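Long-range contacts in uncharacterized protein (Escherichia coli O157:H7, PDB 4ZV9), which is of unknown function but probably acts as an alpha/beta hydrolase of the dienelactone hydrolase type: residues H208-N212 with A222-W227; P22-G26 with V98-L103; M38-T42 with P118-G122; N137-V141 with K164-L169. All blocks are in the same frame, centred on the assembly; numbering follows the deposited sequence.

Contact 1 (H208-N212 with A222-W227); sequences HGFHN and AADLAW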
loop_
_atom_site.group_PDB
_atom_site.type_symbol
_atom_site.label_atom_id
_atom_site.label_comp_id
_atom_site.label_asym_id
_atom_site.label_seq_id
_atom_site.Cartn_x
_atom_site.Cartn_y
_atom_site.Cartn_z
ATOM N N HIS A 208 7.556 -14.386 1.811
ATOM C CA HIS A 208 6.454 -13.458 1.640
ATOM C C HIS A 208 5.777 -13.237 2.975
ATOM O O HIS A 208 5.681 -14.172 3.776
ATOM C CB HIS A 208 5.528 -14.268 0.730
ATOM C CG HIS A 208 4.348 -13.556 0.154
ATOM N ND1 HIS A 208 4.284 -13.126 -1.160
ATOM C CD2 HIS A 208 3.123 -13.337 0.679
ATOM C CE1 HIS A 208 3.092 -12.603 -1.387
ATOM N NE2 HIS A 208 2.375 -12.711 -0.283
ATOM N N GLY A 209 5.320 -12.011 3.223
ATOM C CA GLY A 209 4.634 -11.673 4.466
ATOM C C GLY A 209 5.564 -11.332 5.620
ATOM O O GLY A 209 5.111 -11.225 6.765
ATOM N N PHE A 210 6.854 -11.118 5.349
ATOM C CA PHE A 210 7.827 -10.890 6.444
ATOM C C PHE A 210 7.594 -9.616 7.249
ATOM O O PHE A 210 8.066 -9.517 8.375
ATOM C CB PHE A 210 9.304 -10.975 5.984
ATOM C CG PHE A 210 9.733 -9.873 5.059
ATOM C CD1 PHE A 210 10.031 -8.603 5.544
ATOM C CD2 PHE A 210 9.890 -10.112 3.705
ATOM C CE1 PHE A 210 10.438 -7.587 4.690
ATOM C CE2 PHE A 210 10.314 -9.104 2.849
ATOM C CZ PHE A 210 10.584 -7.837 3.343
ATOM N N HIS A 211 6.881 -8.653 6.681
ATOM C CA HIS A 211 6.546 -7.433 7.407
ATOM C C HIS A 211 5.304 -7.615 8.291
ATOM O O HIS A 211 5.067 -6.804 9.197
ATOM C CB HIS A 211 6.296 -6.296 6.427
ATOM C CG HIS A 211 6.114 -4.966 7.085
ATOM N ND1 HIS A 211 4.871 -4.437 7.356
ATOM C CD2 HIS A 211 7.018 -4.068 7.547
ATOM C CE1 HIS A 211 5.016 -3.267 7.952
ATOM N NE2 HIS A 211 6.309 -3.020 8.078
ATOM N N ASN A 212 4.519 -8.664 8.045
ATOM C CA ASN A 212 3.287 -8.877 8.803
ATOM C C ASN A 212 3.580 -9.534 10.150
ATOM O O ASN A 212 3.696 -10.750 10.263
ATOM C CB ASN A 212 2.267 -9.685 8.004
ATOM C CG ASN A 212 0.885 -9.713 8.671
ATOM O OD1 ASN A 212 0.757 -9.496 9.884
ATOM N ND2 ASN A 212 -0.168 -9.967 7.864
ATOM N N ALA A 222 14.173 -7.947 8.782
ATOM C CA ALA A 222 13.815 -7.595 7.415
ATOM C C ALA A 222 12.689 -6.557 7.409
ATOM O O ALA A 222 12.714 -5.612 6.627
ATOM C CB ALA A 222 13.408 -8.835 6.638
ATOM N N ALA A 223 11.706 -6.740 8.285
ATOM C CA ALA A 223 10.556 -5.828 8.370
ATOM C C ALA A 223 11.010 -4.411 8.672
ATOM O O ALA A 223 10.619 -3.466 7.985
ATOM C CB ALA A 223 9.587 -6.297 9.451
ATOM N N ASP A 224 11.842 -4.273 9.703
ATOM C CA ASP A 224 12.343 -2.965 10.132
ATOM C C ASP A 224 13.189 -2.304 9.059
ATOM O O ASP A 224 13.046 -1.108 8.821
ATOM C CB ASP A 224 13.140 -3.071 11.440
ATOM C CG ASP A 224 12.262 -3.383 12.644
ATOM O OD1 ASP A 224 11.026 -3.339 12.529
ATOM O OD2 ASP A 224 12.810 -3.659 13.722
ATOM N N LEU A 225 14.067 -3.076 8.422
ATOM C CA LEU A 225 14.925 -2.539 7.361
ATOM C C LEU A 225 14.100 -2.078 6.167
ATOM O O LEU A 225 14.284 -0.972 5.655
ATOM C CB LEU A 225 15.944 -3.587 6.920
ATOM C CG LEU A 225 16.933 -3.179 5.821
ATOM C CD1 LEU A 225 17.759 -1.958 6.206
ATOM C CD2 LEU A 225 17.855 -4.361 5.526
ATOM N N ALA A 226 13.159 -2.908 5.734
ATOM C CA ALA A 226 12.260 -2.528 4.637
ATOM C C ALA A 226 11.459 -1.265 4.982
ATOM O O ALA A 226 11.248 -0.386 4.123
ATOM C CB ALA A 226 11.328 -3.667 4.289
ATOM N N TRP A 227 11.010 -1.160 6.231
ATOM C CA TRP A 227 10.220 -0.001 6.608
ATOM C C TRP A 227 11.077 1.269 6.618
ATOM O O TRP A 227 10.617 2.319 6.193
ATOM C CB TRP A 227 9.522 -0.195 7.949
ATOM C CG TRP A 227 8.470 0.839 8.189
ATOM C CD1 TRP A 227 8.481 1.809 9.136
ATOM C CD2 TRP A 227 7.250 1.018 7.442
ATOM N NE1 TRP A 227 7.330 2.565 9.058
ATOM C CE2 TRP A 227 6.563 2.098 8.024
ATOM C CE3 TRP A 227 6.675 0.357 6.355
ATOM C CZ2 TRP A 227 5.325 2.548 7.544
ATOM C CZ3 TRP A 227 5.447 0.782 5.888
ATOM C CH2 TRP A 227 4.775 1.870 6.490
#
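The Phe210 ring lies against the small residues of helix 220-237. Its CD1 is 3.6 Å from Ala222 CB. Its CE1 is 4.0 Å from Ala226 CB, which sits at the ring edge. These two alanines are one helical turn apart, so a single ring meets both. Ala223 N is also close, 3.7 Å from Phe210 CD1. A type I turn runs from Gly209 to Asn212, with a hydrogen bond from Asn212 N to Gly209 O at 2.9 Å. Phe210 and His211 are its central residues, and both reach the helix. His211 CD2 lies 3.7 Å from Ala223 O, and His211 NE2 lies 3.8 Å from Trp227 CE3. The His211 ring and the six-membered Trp227 ring form an oblique pair, 5.4 Å between centroids and 32° between planes. No hydrogen bond joins the segments; the His211 nitrogens bond instead to Tyr57 and Asn2. At the start of the 208-212 segment, His208 bonds to Asp177, consistent with the Cys-His-Asp triad of this family. The packing joins the 208-212 loop to helix 220-237. Helix 56-67 touches His211 and Trp227 through Arg64, while strands 169-174 and 198-203 lie against Ala226.

Contact 2 (P22-G26 with V98-L103); sequences PNGHG and VDPTKL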
loop_
_atom_site.group_PDB
_atom_site.type_symbol
_atom_site.label_atom_id
_atom_site.label_comp_id
_atom_site.label_asym_id
_atom_site.label_seq_id
_atom_site.Cartn_x
_atom_site.Cartn_y
_atom_site.Cartn_z
ATOM N N PRO A 22 -16.878 5.593 -8.084
ATOM C CA PRO A 22 -17.922 5.413 -9.112
ATOM C C PRO A 22 -17.731 4.220 -10.040
ATOM O O PRO A 22 -18.711 3.713 -10.583
ATOM C CB PRO A 22 -17.904 6.740 -9.893
ATOM C CG PRO A 22 -16.598 7.380 -9.582
ATOM C CD PRO A 22 -16.139 6.856 -8.258
ATOM N N ASN A 23 -16.493 3.772 -10.231
ATOM C CA ASN A 23 -16.210 2.617 -11.090
ATOM C C ASN A 23 -15.873 1.379 -10.270
ATOM O O ASN A 23 -15.456 0.366 -10.809
ATOM C CB ASN A 23 -15.051 2.956 -12.011
ATOM C CG ASN A 23 -15.330 4.190 -12.834
ATOM O OD1 ASN A 23 -14.577 5.151 -12.788
ATOM N ND2 ASN A 23 -16.442 4.193 -13.546
ATOM N N GLY A 24 -16.083 1.468 -8.964
ATOM C CA GLY A 24 -15.843 0.361 -8.063
ATOM C C GLY A 24 -17.121 0.046 -7.315
ATOM O O GLY A 24 -18.156 -0.202 -7.933
ATOM N N HIS A 25 -17.075 0.117 -5.990
ATOM C CA HIS A 25 -18.244 -0.253 -5.188
ATOM C C HIS A 25 -19.058 0.925 -4.651
ATOM O O HIS A 25 -19.776 0.778 -3.673
ATOM C CB HIS A 25 -17.804 -1.195 -4.067
ATOM C CG HIS A 25 -17.285 -2.504 -4.574
ATOM N ND1 HIS A 25 -15.937 -2.781 -4.685
ATOM C CD2 HIS A 25 -17.934 -3.595 -5.051
ATOM C CE1 HIS A 25 -15.779 -3.995 -5.185
ATOM N NE2 HIS A 25 -16.976 -4.516 -5.403
ATOM N N GLY A 26 -18.967 2.082 -5.304
ATOM C CA GLY A 26 -19.742 3.252 -4.889
ATOM C C GLY A 26 -19.153 3.983 -3.690
ATOM O O GLY A 26 -18.074 4.551 -3.796
ATOM N N VAL A 98 -15.248 -10.890 -4.390
ATOM C CA VAL A 98 -15.391 -9.506 -4.827
ATOM C C VAL A 98 -14.862 -9.375 -6.263
ATOM O O VAL A 98 -13.826 -9.946 -6.597
ATOM C CB VAL A 98 -14.622 -8.540 -3.888
ATOM C CG1 VAL A 98 -14.742 -7.089 -4.359
ATOM C CG2 VAL A 98 -15.143 -8.642 -2.458
ATOM N N ASP A 99 -15.581 -8.637 -7.096
ATOM C CA ASP A 99 -15.149 -8.441 -8.484
ATOM C C ASP A 99 -13.752 -7.792 -8.490
ATOM O O ASP A 99 -13.574 -6.728 -7.918
ATOM C CB ASP A 99 -16.112 -7.550 -9.247
ATOM C CG ASP A 99 -15.636 -7.298 -10.662
ATOM O OD1 ASP A 99 -15.734 -8.224 -11.492
ATOM O OD2 ASP A 99 -15.149 -6.181 -10.934
ATOM N N PRO A 100 -12.759 -8.446 -9.123
ATOM C CA PRO A 100 -11.400 -7.914 -9.099
ATOM C C PRO A 100 -11.222 -6.496 -9.652
ATOM O O PRO A 100 -10.498 -5.704 -9.062
ATOM C CB PRO A 100 -10.613 -8.910 -9.943
ATOM C CG PRO A 100 -11.387 -10.180 -9.857
ATOM C CD PRO A 100 -12.825 -9.763 -9.788
ATOM N N THR A 101 -11.882 -6.184 -10.759
ATOM C CA THR A 101 -11.754 -4.855 -11.368
ATOM C C THR A 101 -12.324 -3.777 -10.461
ATOM O O THR A 101 -11.712 -2.725 -10.306
ATOM C CB THR A 101 -12.446 -4.804 -12.753
ATOM O OG1 THR A 101 -11.898 -5.835 -13.586
ATOM C CG2 THR A 101 -12.246 -3.443 -13.430
ATOM N N LYS A 102 -13.503 -4.023 -9.882
ATOM C CA LYS A 102 -14.131 -3.032 -9.012
ATOM C C LYS A 102 -13.316 -2.833 -7.747
ATOM O O LYS A 102 -13.170 -1.704 -7.274
ATOM C CB LYS A 102 -15.558 -3.425 -8.659
ATOM C CG LYS A 102 -16.520 -3.291 -9.819
ATOM C CD LYS A 102 -17.922 -3.686 -9.405
ATOM C CE LYS A 102 -18.855 -3.606 -10.596
ATOM N NZ LYS A 102 -20.247 -3.881 -10.168
ATOM N N LEU A 103 -12.751 -3.925 -7.232
ATOM C CA LEU A 103 -11.904 -3.853 -6.046
ATOM C C LEU A 103 -10.665 -2.981 -6.311
ATOM O O LEU A 103 -10.340 -2.085 -5.528
ATOM C CB LEU A 103 -11.490 -5.249 -5.600
ATOM C CG LEU A 103 -10.569 -5.319 -4.383
ATOM C CD1 LEU A 103 -11.187 -4.652 -3.160
ATOM C CD2 LEU A 103 -10.254 -6.777 -4.093
HETATM O O HOH W 1 -17.898 -7.173 -6.253
#
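The backbones meet at Gly24 and Lys102, whose CA atoms are 3.9 Å apart. Gly24 CA rests 3.5 Å from Lys102 O. A beta carbon at Gly24 would clash with that carbonyl oxygen, so glycine permits the close approach. Segment 98-103 enters helix 100-116 through Asp99, its N-cap. Lys102 N donates to Asp99 OD2 at 2.9 Å.

His25 makes most of the side-chain contact. Lys102 CB lies over one face of its ring, a CH-pi contact 3.9 Å from the centroid. His25 CE1 is 3.4 Å from Val98 CG1. A water bridges His25 NE2 and Asp99 N, at 2.9 Å from each. On its other nitrogen, ND1, His25 bonds to Asp106, one turn beyond Lys102, and Asn105 bonds to Asn23 O.

The 22-26 loop joins antiparallel strands 12-21 and 28-35, which are neighbours in the sheet. The arrangement is thus a beta-hairpin turn seated on the capped first turn of an alpha/beta hydrolase helix.

Contact 3 (M38-T42 with P118-G122); sequences MSGKT and PQATG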
loop_
_atom_site.group_PDB
_atom_site.type_symbol
_atom_site.label_atom_id
_atom_site.label_comp_id
_atom_site.label_asym_id
_atom_site.label_seq_id
_atom_site.Cartn_x
_atom_site.Cartn_y
_atom_site.Cartn_z
HETATM N N MSE A 38 -0.939 19.132 12.779
HETATM C CA MSE A 38 -0.658 19.527 11.403
HETATM C C MSE A 38 -1.062 20.964 11.221
HETATM O O MSE A 38 -2.215 21.332 11.437
HETATM C CB MSE A 38 -1.377 18.600 10.422
HETATM C CG MSE A 38 -2.867 18.904 10.264
HETATM SE SE MSE A 38 -3.915 17.301 9.820
HETATM C CE MSE A 38 -2.769 16.394 8.499
ATOM N N SER A 39 -0.103 21.802 10.854
ATOM C CA SER A 39 -0.396 23.201 10.605
ATOM C C SER A 39 -0.884 23.312 9.159
ATOM O O SER A 39 -2.048 23.608 8.911
ATOM C CB SER A 39 0.844 24.079 10.849
ATOM O OG SER A 39 1.820 23.864 9.854
ATOM N N GLY A 40 -0.002 23.020 8.212
ATOM C CA GLY A 40 -0.325 23.169 6.790
ATOM C C GLY A 40 -0.791 21.894 6.119
ATOM O O GLY A 40 -1.045 20.888 6.781
ATOM N N LYS A 41 -0.874 21.940 4.801
ATOM C CA LYS A 41 -1.236 20.776 4.011
ATOM C C LYS A 41 -0.147 19.703 4.131
ATOM O O LYS A 41 1.045 19.998 4.238
ATOM C CB LYS A 41 -1.440 21.146 2.546
ATOM C CG LYS A 41 -2.706 21.953 2.253
ATOM C CD LYS A 41 -2.670 22.450 0.806
ATOM C CE LYS A 41 -3.992 23.010 0.340
ATOM N NZ LYS A 41 -5.002 21.945 0.092
ATOM N N THR A 42 -0.573 18.445 4.121
ATOM C CA THR A 42 0.312 17.306 4.329
ATOM C C THR A 42 0.204 16.329 3.146
ATOM O O THR A 42 -0.882 16.127 2.624
ATOM C CB THR A 42 -0.125 16.578 5.633
ATOM O OG1 THR A 42 -0.225 17.524 6.713
ATOM C CG2 THR A 42 0.840 15.471 6.033
ATOM N N PRO A 118 -8.820 18.293 1.017
ATOM C CA PRO A 118 -8.459 19.664 1.413
ATOM C C PRO A 118 -7.236 19.810 2.314
ATOM O O PRO A 118 -6.467 20.763 2.137
ATOM C CB PRO A 118 -9.730 20.190 2.129
ATOM C CG PRO A 118 -10.836 19.309 1.656
ATOM C CD PRO A 118 -10.201 17.959 1.432
ATOM N N GLN A 119 -7.046 18.891 3.262
ATOM C CA GLN A 119 -5.905 18.972 4.172
ATOM C C GLN A 119 -4.643 18.334 3.613
ATOM O O GLN A 119 -3.573 18.452 4.220
ATOM C CB GLN A 119 -6.228 18.344 5.531
ATOM C CG GLN A 119 -7.286 19.091 6.301
ATOM C CD GLN A 119 -7.665 18.375 7.583
ATOM O OE1 GLN A 119 -7.574 17.166 7.662
ATOM N NE2 GLN A 119 -8.092 19.121 8.587
ATOM N N ALA A 120 -4.735 17.757 2.414
ATOM C CA ALA A 120 -3.570 17.196 1.745
ATOM C C ALA A 120 -2.945 18.171 0.715
ATOM O O ALA A 120 -3.569 19.145 0.304
ATOM C CB ALA A 120 -3.944 15.916 1.059
ATOM N N THR A 121 -1.696 17.911 0.337
ATOM C CA THR A 121 -0.965 18.792 -0.591
ATOM C C THR A 121 -1.345 18.556 -2.035
ATOM O O THR A 121 -1.079 19.393 -2.893
ATOM C CB THR A 121 0.558 18.543 -0.526
ATOM O OG1 THR A 121 0.843 17.153 -0.771
ATOM C CG2 THR A 121 1.120 18.938 0.843
ATOM N N GLY A 122 -1.898 17.384 -2.318
ATOM C CA GLY A 122 -2.157 16.998 -3.705
ATOM C C GLY A 122 -1.254 15.866 -4.159
ATOM O O GLY A 122 -1.575 15.182 -5.127
#
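Thr42 and Ala120 form a parallel beta bridge, with their CA atoms 4.7 Å apart. Both backbone polar groups of Thr42 are used. Thr42 N donates to Gln119 O at 3.0 Å, and Thr42 O accepts from Thr121 N at 3.0 Å. Thr42 is therefore bound to the residues before and after Ala120, as expected in parallel pairing. Two CA-H...O contacts add to this: Ala120 CA to Thr42 O at 3.0 Å, and Lys41 CA to Gln119 O at 3.3 Å.

Lys41 folds back over segment 118-122. Its NZ donates to Pro118 O at 2.8 Å and to Ala120 O at 3.2 Å. The ammonium group thus serves two backbone carbonyls. The aliphatic part of Lys41 also packs on Thr121, with Lys41 CB 3.8 Å from Thr121 CG2.

Gln119 OE1 bonds to Lys34 NZ, and Thr121 OG1 to Lys123 N. Met38, a poorly ordered selenomethionine, brings its SE within 4.3 Å of Gln119 OE1.

The bridge lies where the loop after strand 28-35 enters strand 42-48. The chain turns a corner at Gly122 and continues into strand 123-128, which runs parallel beside strand 42-48 in the main sheet. On the other side of strand 42-48 runs strand 71-75, whose Ile71 touches Met38 and Thr42.

Contact 4 (N137-V141 with K164-L169); sequences NAAAV and KIEAPL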
loop_
_atom_site.group_PDB
_atom_site.type_symbol
_atom_site.label_atom_id
_atom_site.label_comp_id
_atom_site.label_asym_id
_atom_site.label_seq_id
_atom_site.Cartn_x
_atom_site.Cartn_y
_atom_site.Cartn_z
ATOM N N ASN A 137 1.880 -1.565 -7.936
ATOM C CA ASN A 137 2.443 -1.577 -9.270
ATOM C C ASN A 137 1.413 -1.139 -10.329
ATOM O O ASN A 137 1.738 -0.378 -11.236
ATOM C CB ASN A 137 3.003 -2.961 -9.618
ATOM C CG ASN A 137 4.356 -3.226 -8.980
ATOM O OD1 ASN A 137 5.255 -2.395 -9.042
ATOM N ND2 ASN A 137 4.519 -4.406 -8.404
ATOM N N ALA A 138 0.193 -1.647 -10.231
ATOM C CA ALA A 138 -0.854 -1.284 -11.169
ATOM C C ALA A 138 -1.160 0.209 -11.095
ATOM O O ALA A 138 -1.407 0.864 -12.120
ATOM C CB ALA A 138 -2.098 -2.101 -10.905
ATOM N N ALA A 139 -1.124 0.765 -9.890
ATOM C CA ALA A 139 -1.327 2.208 -9.722
ATOM C C ALA A 139 -0.202 3.006 -10.380
ATOM O O ALA A 139 -0.458 4.064 -10.986
ATOM C CB ALA A 139 -1.434 2.570 -8.243
ATOM N N ALA A 140 1.034 2.507 -10.283
ATOM C CA ALA A 140 2.158 3.170 -10.932
ATOM C C ALA A 140 1.958 3.214 -12.450
ATOM O O ALA A 140 2.323 4.183 -13.095
ATOM C CB ALA A 140 3.468 2.474 -10.593
ATOM N N VAL A 141 1.388 2.147 -13.006
ATOM C CA VAL A 141 1.079 2.095 -14.422
ATOM C C VAL A 141 -0.011 3.103 -14.775
ATOM O O VAL A 141 0.102 3.840 -15.749
ATOM C CB VAL A 141 0.631 0.677 -14.852
ATOM C CG1 VAL A 141 -0.018 0.684 -16.236
ATOM C CG2 VAL A 141 1.805 -0.287 -14.816
ATOM N N LYS A 164 4.725 3.275 -19.329
ATOM C CA LYS A 164 3.793 4.269 -18.788
ATOM C C LYS A 164 4.132 4.741 -17.366
ATOM O O LYS A 164 3.680 5.806 -16.939
ATOM C CB LYS A 164 2.373 3.703 -18.784
ATOM C CG LYS A 164 1.767 3.423 -20.150
ATOM C CD LYS A 164 0.369 2.829 -19.967
ATOM C CE LYS A 164 -0.405 2.559 -21.246
ATOM N NZ LYS A 164 0.133 1.408 -22.022
ATOM N N ILE A 165 4.918 3.949 -16.635
ATOM C CA ILE A 165 5.236 4.255 -15.223
ATOM C C ILE A 165 6.095 5.506 -15.046
ATOM O O ILE A 165 7.117 5.665 -15.727
ATOM C CB ILE A 165 5.950 3.061 -14.538
ATOM C CG1 ILE A 165 5.018 1.850 -14.487
ATOM C CG2 ILE A 165 6.388 3.439 -13.128
ATOM C CD1 ILE A 165 5.679 0.562 -14.036
ATOM N N GLU A 166 5.657 6.409 -14.158
ATOM C CA GLU A 166 6.425 7.613 -13.829
ATOM C C GLU A 166 6.788 7.693 -12.336
ATOM O O GLU A 166 7.789 8.308 -11.979
ATOM C CB GLU A 166 5.689 8.886 -14.255
ATOM C CG GLU A 166 5.353 8.969 -15.741
ATOM C CD GLU A 166 6.558 8.821 -16.662
ATOM O OE1 GLU A 166 7.664 9.283 -16.316
ATOM O OE2 GLU A 166 6.403 8.227 -17.744
ATOM N N ALA A 167 5.991 7.065 -11.476
ATOM C CA ALA A 167 6.272 7.062 -10.051
ATOM C C ALA A 167 7.538 6.261 -9.744
ATOM O O ALA A 167 7.671 5.115 -10.184
ATOM C CB ALA A 167 5.104 6.450 -9.288
ATOM N N PRO A 168 8.461 6.860 -8.969
ATOM C CA PRO A 168 9.636 6.129 -8.490
ATOM C C PRO A 168 9.213 4.920 -7.666
ATOM O O PRO A 168 8.384 5.059 -6.761
ATOM C CB PRO A 168 10.355 7.153 -7.609
ATOM C CG PRO A 168 9.966 8.467 -8.187
ATOM C CD PRO A 168 8.544 8.298 -8.649
ATOM N N LEU A 169 9.775 3.763 -7.995
ATOM C CA LEU A 169 9.388 2.482 -7.383
ATOM C C LEU A 169 10.407 1.956 -6.398
ATOM O O LEU A 169 11.603 1.880 -6.716
ATOM C CB LEU A 169 9.249 1.422 -8.473
ATOM C CG LEU A 169 8.002 1.447 -9.338
ATOM C CD1 LEU A 169 8.246 0.593 -10.574
ATOM C CD2 LEU A 169 6.831 0.924 -8.535
HETATM O O HOH W 2 3.335 6.584 -12.254
HETATM O O HOH W 3 1.616 6.485 -15.598
#
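Ala140 is the small bump at the centre of this contact, and the 164-169 loop provides the hollow. Three side chains line it. Ala140 CB is 4.0 Å from Ile165 CG2, 4.2 Å from Leu169 CD2 and 4.5 Å from Ala167 CB. The methyl is short, so the loop comes close to the helix backbone: Ile165 CA is 3.6 Å from Ala140 O. Val141 fits beside it, with its CG2 3.9 Å from Ile165 CG1. Lys164 lies at the outer edge, its CB 3.8 Å from Val141 O. One turn earlier, Asn137 OD1 is 3.7 Å from Leu169 CD2; OD1 also bonds to Tyr187 OH, and ND2 bonds to Arg155 O.

No direct hydrogen bond joins the segments, but water fills the gaps between backbones. One water donates to Ala140 O at 2.7 Å and accepts from Ala167 N at 2.8 Å. A second lies 3.1 Å from Val141 O and 2.6 Å from Lys164 O.

Helix 132-142 follows the modified Cys130. Its Ala138 and Ala139 touch Phe108 of helix 100-116. The loop leads into strand 169-174, and Leu169 also packs on Ala149 of strand 148-151 and on Tyr187 and Leu191 of helix 184-193.

Overall arrangement
From the N terminus, the hairpin turn 22-26 comes first, and contact 2 closes when the chain reaches helix 100-116. Contact 3 opens at 38-42, inside that span, and closes at 118-122, just past the same helix. Contacts 2 and 3 therefore cross: contact 2 ties the 12-21/28-35 hairpin turn to the start of helix 100-116, and contact 3 ties the entry to strand 42-48 to the chain just after that helix. Contact 4 follows in series, joining helix 132-142 to the loop entering strand 169-174. Contact 1 comes last and closes the short loop onto helix 220-237. Contacts 1 and 2 lie on opposite sides of the chain's centre. No two contacts touch.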